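Local coordinates for ochratoxinase (Aspergillus niger, PDB 4C65), which hydrolyses the amide bond of the mycotoxin ochratoxin A to give ochratoxin alpha and L-phenylalanine, acting as a zinc-dependent carboxypeptidase of the amidohydrolase superfamily, at the interface of chains A and B and the interface of chains A and C. Residues are numbered along the deposited sequence; one frame, centred on the assembly and turned at random. Chains: chain A/B/C, Ochratoxinase.

Contact 1: the interface of chains A and B. Residues chain A 99, 103, 340; chain B 429, 435-438.
Helix 90-106 of chain A and the loop of chain A that carries A:Gly340 meet the C-terminal tail of chain B, a loop that offers B:Trp429 and then B:Asn435 to B:Phe437. A:Arg99 enters between two parts of this tail. Its guanidinium lies nearly parallel to the indole of B:Trp429, the planes 6° apart, with B:Trp429 CG over its centre; on the opposite face sits B:Pro436, whose ring carbon CD is 3.5 Å from A:Arg99 CZ. The chain of A:Arg99 bends at its second torsion (chi2 68°), which lays CD and NE along the indole face: CD stands 3.6 Å above the centroid of the six-membered ring as a CH-pi contact, and NE 3.5 Å above that of the five-membered ring as a cation-pi contact. Nearer the helix, A:Arg99 CG rests 3.8 Å from B:Phe437 CE2, with CB in the plane of the phenyl ring at its edge. One helical turn on, the carboxylate oxygen A:Glu103 OE2 takes the N-H of A:Arg99 NE at 2.9 Å through its anti lone pair, a salt bridge within chain A that should limit rotation of the sandwiched guanidinium. The same carboxylate is stacked on the side-chain amide of B:Asn435, the two side chains running past each other in opposite directions. That amide joins the chains through B:Asn435 ND2, which donates to the backbone carbonyl oxygen A:Gly340 O at 2.8 Å, on a lone pair in the carbonyl plane. Its other end, B:Asn435 OD1, accepts from the backbone B:Phe437 N at 2.9 Å, the N-H standing 46° above the amide carbonyl plane; this bond within the tail may help orient the amide. The patch packs the C-terminal tail of one subunit against its neighbour, and with its two-fold twin would help hold pairs of subunits in the homooctamer.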
ATOM      1  N   ARG A  99      29.679   6.784  22.231  1.00 13.19           N
ATOM      2  CA  ARG A  99      31.122   6.799  22.375  1.00 13.20           C
ATOM      3  C   ARG A  99      31.688   8.059  21.730  1.00 13.06           C
ATOM      4  O   ARG A  99      32.478   8.745  22.327  1.00 12.98           O
ATOM      5  CB  ARG A  99      31.758   5.568  21.740  1.00 13.28           C
ATOM      6  CG  ARG A  99      33.274   5.560  21.787  1.00 13.51           C
ATOM      7  CD  ARG A  99      33.774   5.402  23.223  1.00 13.91           C
ATOM      8  NE  ARG A  99      35.226   5.306  23.327  1.00 14.24           N
ATOM      9  CZ  ARG A  99      35.932   4.208  23.123  1.00 14.71           C
ATOM     10  NH1 ARG A  99      35.343   3.064  22.799  1.00 14.97           N
ATOM     11  NH2 ARG A  99      37.256   4.249  23.247  1.00 15.07           N
ATOM     12  N   GLU A 103      33.851  11.023  23.493  1.00 14.33           N
ATOM     13  CA  GLU A 103      35.183  11.338  23.032  1.00 14.65           C
ATOM     14  C   GLU A 103      35.278  12.829  22.678  1.00 14.50           C
ATOM     15  O   GLU A 103      36.271  13.499  22.981  1.00 14.52           O
ATOM     16  CB  GLU A 103      35.518  10.504  21.805  1.00 14.76           C
ATOM     17  CG  GLU A 103      35.756   9.013  21.999  1.00 15.12           C
ATOM     18  CD  GLU A 103      36.994   8.654  22.793  1.00 15.84           C
ATOM     19  OE1 GLU A 103      37.857   9.539  22.940  1.00 16.17           O
ATOM     20  OE2 GLU A 103      37.123   7.469  23.244  1.00 16.45           O
ATOM     21  N   GLY A 340      33.562  12.421  17.771  1.00 17.04           N
ATOM     22  CA  GLY A 340      34.803  11.870  18.250  1.00 18.25           C
ATOM     23  C   GLY A 340      35.846  11.682  17.172  1.00 19.23           C
ATOM     24  O   GLY A 340      36.907  11.104  17.416  1.00 20.13           O
TER
ATOM     25  N   TRP B 429      37.074   2.805  29.102  1.00 22.70           N
ATOM     26  CA  TRP B 429      36.767   1.912  27.977  1.00 22.15           C
ATOM     27  C   TRP B 429      37.657   0.683  27.949  1.00 22.50           C
ATOM     28  O   TRP B 429      37.632  -0.059  27.001  1.00 22.13           O
ATOM     29  CB  TRP B 429      36.789   2.693  26.647  1.00 22.34           C
ATOM     30  CG  TRP B 429      35.832   3.892  26.699  1.00 22.23           C
ATOM     31  CD1 TRP B 429      36.167   5.187  26.928  1.00 23.06           C
ATOM     32  CD2 TRP B 429      34.403   3.859  26.618  1.00 21.35           C
ATOM     33  NE1 TRP B 429      35.053   5.973  26.940  1.00 23.06           N
ATOM     34  CE2 TRP B 429      33.953   5.181  26.757  1.00 22.15           C
ATOM     35  CE3 TRP B 429      33.463   2.847  26.409  1.00 20.33           C
ATOM     36  CZ2 TRP B 429      32.610   5.513  26.699  1.00 21.90           C
ATOM     37  CZ3 TRP B 429      32.132   3.179  26.355  1.00 20.07           C
ATOM     38  CH2 TRP B 429      31.716   4.488  26.515  1.00 20.86           C
ATOM     39  N   ASN B 435      40.424   5.665  20.862  1.00 33.16           N
ATOM     40  CA  ASN B 435      39.265   6.287  20.260  1.00 31.74           C
ATOM     41  C   ASN B 435      39.010   5.646  18.905  1.00 31.17           C
ATOM     42  O   ASN B 435      39.810   5.797  17.989  1.00 32.07           O
ATOM     43  CB  ASN B 435      39.493   7.792  20.118  1.00 32.40           C
ATOM     44  CG  ASN B 435      38.322   8.507  19.479  1.00 32.35           C
ATOM     45  OD1 ASN B 435      37.395   7.894  18.981  1.00 31.25           O
ATOM     46  ND2 ASN B 435      38.384   9.826  19.461  1.00 33.63           N
ATOM     47  N   PRO B 436      37.884   4.940  18.762  1.00 29.73           N
ATOM     48  CA  PRO B 436      37.657   4.210  17.504  1.00 29.79           C
ATOM     49  C   PRO B 436      37.342   5.087  16.330  1.00 30.54           C
ATOM     50  O   PRO B 436      37.274   4.585  15.235  1.00 31.41           O
ATOM     51  CB  PRO B 436      36.455   3.329  17.807  1.00 28.58           C
ATOM     52  CG  PRO B 436      35.757   4.014  18.930  1.00 28.08           C
ATOM     53  CD  PRO B 436      36.796   4.745  19.726  1.00 28.44           C
ATOM     54  N   PHE B 437      37.182   6.394  16.537  1.00 30.79           N
ATOM     55  CA  PHE B 437      36.795   7.309  15.467  1.00 31.57           C
ATOM     56  C   PHE B 437      37.970   8.101  14.920  1.00 33.19           C
ATOM     57  O   PHE B 437      37.796   8.967  14.066  1.00 34.26           O
ATOM     58  CB  PHE B 437      35.676   8.235  15.955  1.00 31.21           C
ATOM     59  CG  PHE B 437      34.437   7.497  16.379  1.00 29.43           C
ATOM     60  CD1 PHE B 437      33.602   6.926  15.435  1.00 29.38           C
ATOM     61  CD2 PHE B 437      34.128   7.351  17.717  1.00 28.15           C
ATOM     62  CE1 PHE B 437      32.466   6.245  15.817  1.00 28.28           C
ATOM     63  CE2 PHE B 437      33.013   6.632  18.116  1.00 27.05           C
ATOM     64  CZ  PHE B 437      32.168   6.097  17.162  1.00 27.10           C
ATOM     65  N   LEU B 438      39.168   7.783  15.395  1.00 33.32           N
ATOM     66  CA  LEU B 438      40.386   8.334  14.829  1.00 35.20           C
ATOM     67  C   LEU B 438      40.997   7.328  13.848  1.00 35.97           C
ATOM     68  O   LEU B 438      41.729   7.699  12.906  1.00 37.80           O
ATOM     69  CB  LEU B 438      41.378   8.687  15.937  1.00 35.24           C
ATOM     70  CG  LEU B 438      40.926   9.762  16.931  1.00 35.20           C
ATOM     71  CD1 LEU B 438      42.012  10.035  17.966  1.00 35.52           C
ATOM     72  CD2 LEU B 438      40.554  11.054  16.227  1.00 36.64           C
ATOM     73  OXT LEU B 438      40.777   6.114  13.954  1.00 35.00           O
TER

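Contact 2: the interface of chains A and C. Residues chain A 174, 194, 197; chain C 151-152, 155-157, 160.
The C-terminal end of helix 185-198 of chain A faces the loop of chain C that runs from C:Asp151 to C:Pro156 and the first turn of helix 157-164, with the loop residue A:Trp174 alongside. A:Arg197 reaches across with CG anti to its own backbone nitrogen (chi1 -166°) and a chain extended from CG to NE, carrying the guanidinium into the bend of the loop. Two of its edges are used. Side-on, A:Arg197 NE donates to the carboxylate oxygen C:Asp151 OD2 at 2.7 Å, forming a salt bridge, while A:Arg197 NH2 donates to C:Asp151 OD1 at 2.9 Å. The carboxylate is turned 49° from the guanidinium plane, so this two-point grip is twisted. End-on, NH1 and NH2 both donate to the backbone oxygen C:Leu155 O, which lies in the guanidinium plane, 2.9 Å from A:Arg197 NH1. One face of the group is covered by C:Ala157, whose CA is 3.7 Å from A:Arg197 CZ. The methyl carbon C:Ala157 CB also packs against A:Leu194 CD2 at 3.8 Å and beside the indole atom CE3 of A:Trp174. A water links the backbones, 2.8 Å from C:Ala157 N and 3.0 Å from A:Trp174 O, and takes up the amide N-H at the helix start. In chain C the receiving loop lies between strand 142-144 and helix 157-164; in chain A helix 185-198 follows strand 179-181. The contact's centre is about 18 Å from C:Lys204, an active-site zinc ligand.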
ATOM      1  N   TRP A 174       9.293   6.744   9.920  1.00 14.01           N
ATOM      2  CA  TRP A 174       9.233   7.470   8.659  1.00 14.30           C
ATOM      3  C   TRP A 174       9.574   8.924   8.921  1.00 14.07           C
ATOM      4  O   TRP A 174       9.174   9.477   9.938  1.00 14.31           O
ATOM      5  CB  TRP A 174       7.816   7.340   8.082  1.00 14.81           C
ATOM      6  CG  TRP A 174       7.545   8.044   6.784  1.00 15.02           C
ATOM      7  CD1 TRP A 174       7.820   7.592   5.527  1.00 15.37           C
ATOM      8  CD2 TRP A 174       6.924   9.316   6.623  1.00 15.30           C
ATOM      9  NE1 TRP A 174       7.408   8.498   4.598  1.00 15.50           N
ATOM     10  CE2 TRP A 174       6.849   9.570   5.240  1.00 15.39           C
ATOM     11  CE3 TRP A 174       6.409  10.249   7.507  1.00 15.23           C
ATOM     12  CZ2 TRP A 174       6.279  10.700   4.733  1.00 15.48           C
ATOM     13  CZ3 TRP A 174       5.841  11.391   6.997  1.00 15.60           C
ATOM     14  CH2 TRP A 174       5.791  11.614   5.621  1.00 15.73           C
ATOM     15  N   LEU A 194       9.661  18.140   8.417  1.00 11.82           N
ATOM     16  CA  LEU A 194       9.960  16.880   9.081  1.00 11.67           C
ATOM     17  C   LEU A 194      11.255  16.947   9.897  1.00 11.68           C
ATOM     18  O   LEU A 194      11.398  16.249  10.902  1.00 11.38           O
ATOM     19  CB  LEU A 194      10.061  15.758   8.072  1.00 11.73           C
ATOM     20  CG  LEU A 194       8.761  15.211   7.485  1.00 11.94           C
ATOM     21  CD1 LEU A 194       9.071  14.367   6.262  1.00 12.00           C
ATOM     22  CD2 LEU A 194       8.008  14.373   8.499  1.00 11.97           C
ATOM     23  N   ARG A 197      10.391  18.949  12.981  1.00 13.68           N
ATOM     24  CA  ARG A 197       9.622  18.001  13.800  1.00 13.68           C
ATOM     25  C   ARG A 197      10.489  17.215  14.782  1.00 13.84           C
ATOM     26  O   ARG A 197      10.083  17.031  15.928  1.00 14.11           O
ATOM     27  CB  ARG A 197       8.862  17.019  12.939  1.00 13.44           C
ATOM     28  CG  ARG A 197       7.787  16.239  13.675  1.00 13.28           C
ATOM     29  CD  ARG A 197       7.038  15.361  12.699  1.00 13.16           C
ATOM     30  NE  ARG A 197       5.869  14.799  13.323  1.00 13.30           N
ATOM     31  CZ  ARG A 197       5.869  13.809  14.199  1.00 13.19           C
ATOM     32  NH1 ARG A 197       6.968  13.137  14.491  1.00 13.11           N
ATOM     33  NH2 ARG A 197       4.736  13.468  14.741  1.00 13.43           N
TER
ATOM     34  N   ASP C 151       0.368  18.781  15.224  1.00 20.62           N
ATOM     35  CA  ASP C 151       1.138  17.547  15.073  1.00 19.16           C
ATOM     36  C   ASP C 151       1.317  16.890  16.455  1.00 19.40           C
ATOM     37  O   ASP C 151       1.364  17.583  17.476  1.00 20.20           O
ATOM     38  CB  ASP C 151       2.486  17.835  14.399  1.00 18.40           C
ATOM     39  CG  ASP C 151       3.124  16.608  13.793  1.00 17.46           C
ATOM     40  OD1 ASP C 151       2.713  15.469  14.114  1.00 17.36           O
ATOM     41  OD2 ASP C 151       4.056  16.779  12.992  1.00 17.03           O
ATOM     42  N   ILE C 152       1.370  15.554  16.488  1.00 18.54           N
ATOM     43  CA  ILE C 152       1.631  14.827  17.733  1.00 17.89           C
ATOM     44  C   ILE C 152       3.108  14.471  17.737  1.00 17.70           C
ATOM     45  O   ILE C 152       3.512  13.420  17.265  1.00 17.31           O
ATOM     46  CB  ILE C 152       0.771  13.562  17.853  1.00 17.51           C
ATOM     47  CG1 ILE C 152      -0.704  13.930  17.739  1.00 17.32           C
ATOM     48  CG2 ILE C 152       1.028  12.874  19.170  1.00 17.90           C
ATOM     49  CD1 ILE C 152      -1.603  12.761  17.418  1.00 17.29           C
ATOM     50  N   LEU C 155       4.740  11.001  18.785  1.00 16.10           N
ATOM     51  CA  LEU C 155       4.617   9.878  17.889  1.00 15.30           C
ATOM     52  C   LEU C 155       5.501  10.045  16.677  1.00 14.90           C
ATOM     53  O   LEU C 155       5.746  11.159  16.234  1.00 14.70           O
ATOM     54  CB  LEU C 155       3.153   9.710  17.454  1.00 14.98           C
ATOM     55  CG  LEU C 155       2.215   9.134  18.525  1.00 14.94           C
ATOM     56  CD1 LEU C 155       0.834   9.020  17.942  1.00 14.53           C
ATOM     57  CD2 LEU C 155       2.699   7.782  19.021  1.00 15.25           C
ATOM     58  N   PRO C 156       5.954   8.929  16.091  1.00 14.61           N
ATOM     59  CA  PRO C 156       6.700   9.089  14.866  1.00 14.45           C
ATOM     60  C   PRO C 156       5.806   9.608  13.739  1.00 14.05           C
ATOM     61  O   PRO C 156       4.581   9.480  13.789  1.00 13.43           O
ATOM     62  CB  PRO C 156       7.218   7.678  14.573  1.00 14.71           C
ATOM     63  CG  PRO C 156       7.026   6.903  15.818  1.00 14.97           C
ATOM     64  CD  PRO C 156       5.875   7.525  16.511  1.00 14.72           C
ATOM     65  N   ALA C 157       6.432  10.177  12.717  1.00 14.06           N
ATOM     66  CA  ALA C 157       5.713  10.979  11.767  1.00 13.76           C
ATOM     67  C   ALA C 157       4.792  10.149  10.860  1.00 13.52           C
ATOM     68  O   ALA C 157       3.748  10.632  10.445  1.00 12.82           O
ATOM     69  CB  ALA C 157       6.684  11.814  10.961  1.00 13.91           C
ATOM     70  N   VAL C 160       1.379   9.590  12.504  1.00 15.00           N
ATOM     71  CA  VAL C 160       0.550  10.813  12.519  1.00 14.97           C
ATOM     72  C   VAL C 160       0.022  11.157  11.134  1.00 14.93           C
ATOM     73  O   VAL C 160      -1.153  11.402  10.968  1.00 14.60           O
ATOM     74  CB  VAL C 160       1.298  12.003  13.132  1.00 15.26           C
ATOM     75  CG1 VAL C 160       0.430  13.255  13.129  1.00 15.34           C
ATOM     76  CG2 VAL C 160       1.710  11.661  14.560  1.00 15.55           C
TER
HETATM   77  O   HOH W   1       9.224   9.964  12.877  1.00  6.26           O

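The centres of contact 1 and contact 2 are about 32 Å apart. They share chain A but no residue: contact 1 uses helix 90-106 and the A:Gly340 loop, contact 2 helix 185-198 and the A:Trp174 loop, so one subunit holds different neighbours through separate surfaces. Contact 1 belongs to a two-fold interface, whereas the interface of contact 2 is not an exact two-fold; together they join three subunits of the homooctamer. The centre of contact 1 is about 33 Å from B:Lys204, but A:Gly340 closely follows active-site A:Asp336 in sequence. Both probably serve assembly; the structure alone does not show whether either bears on catalysis.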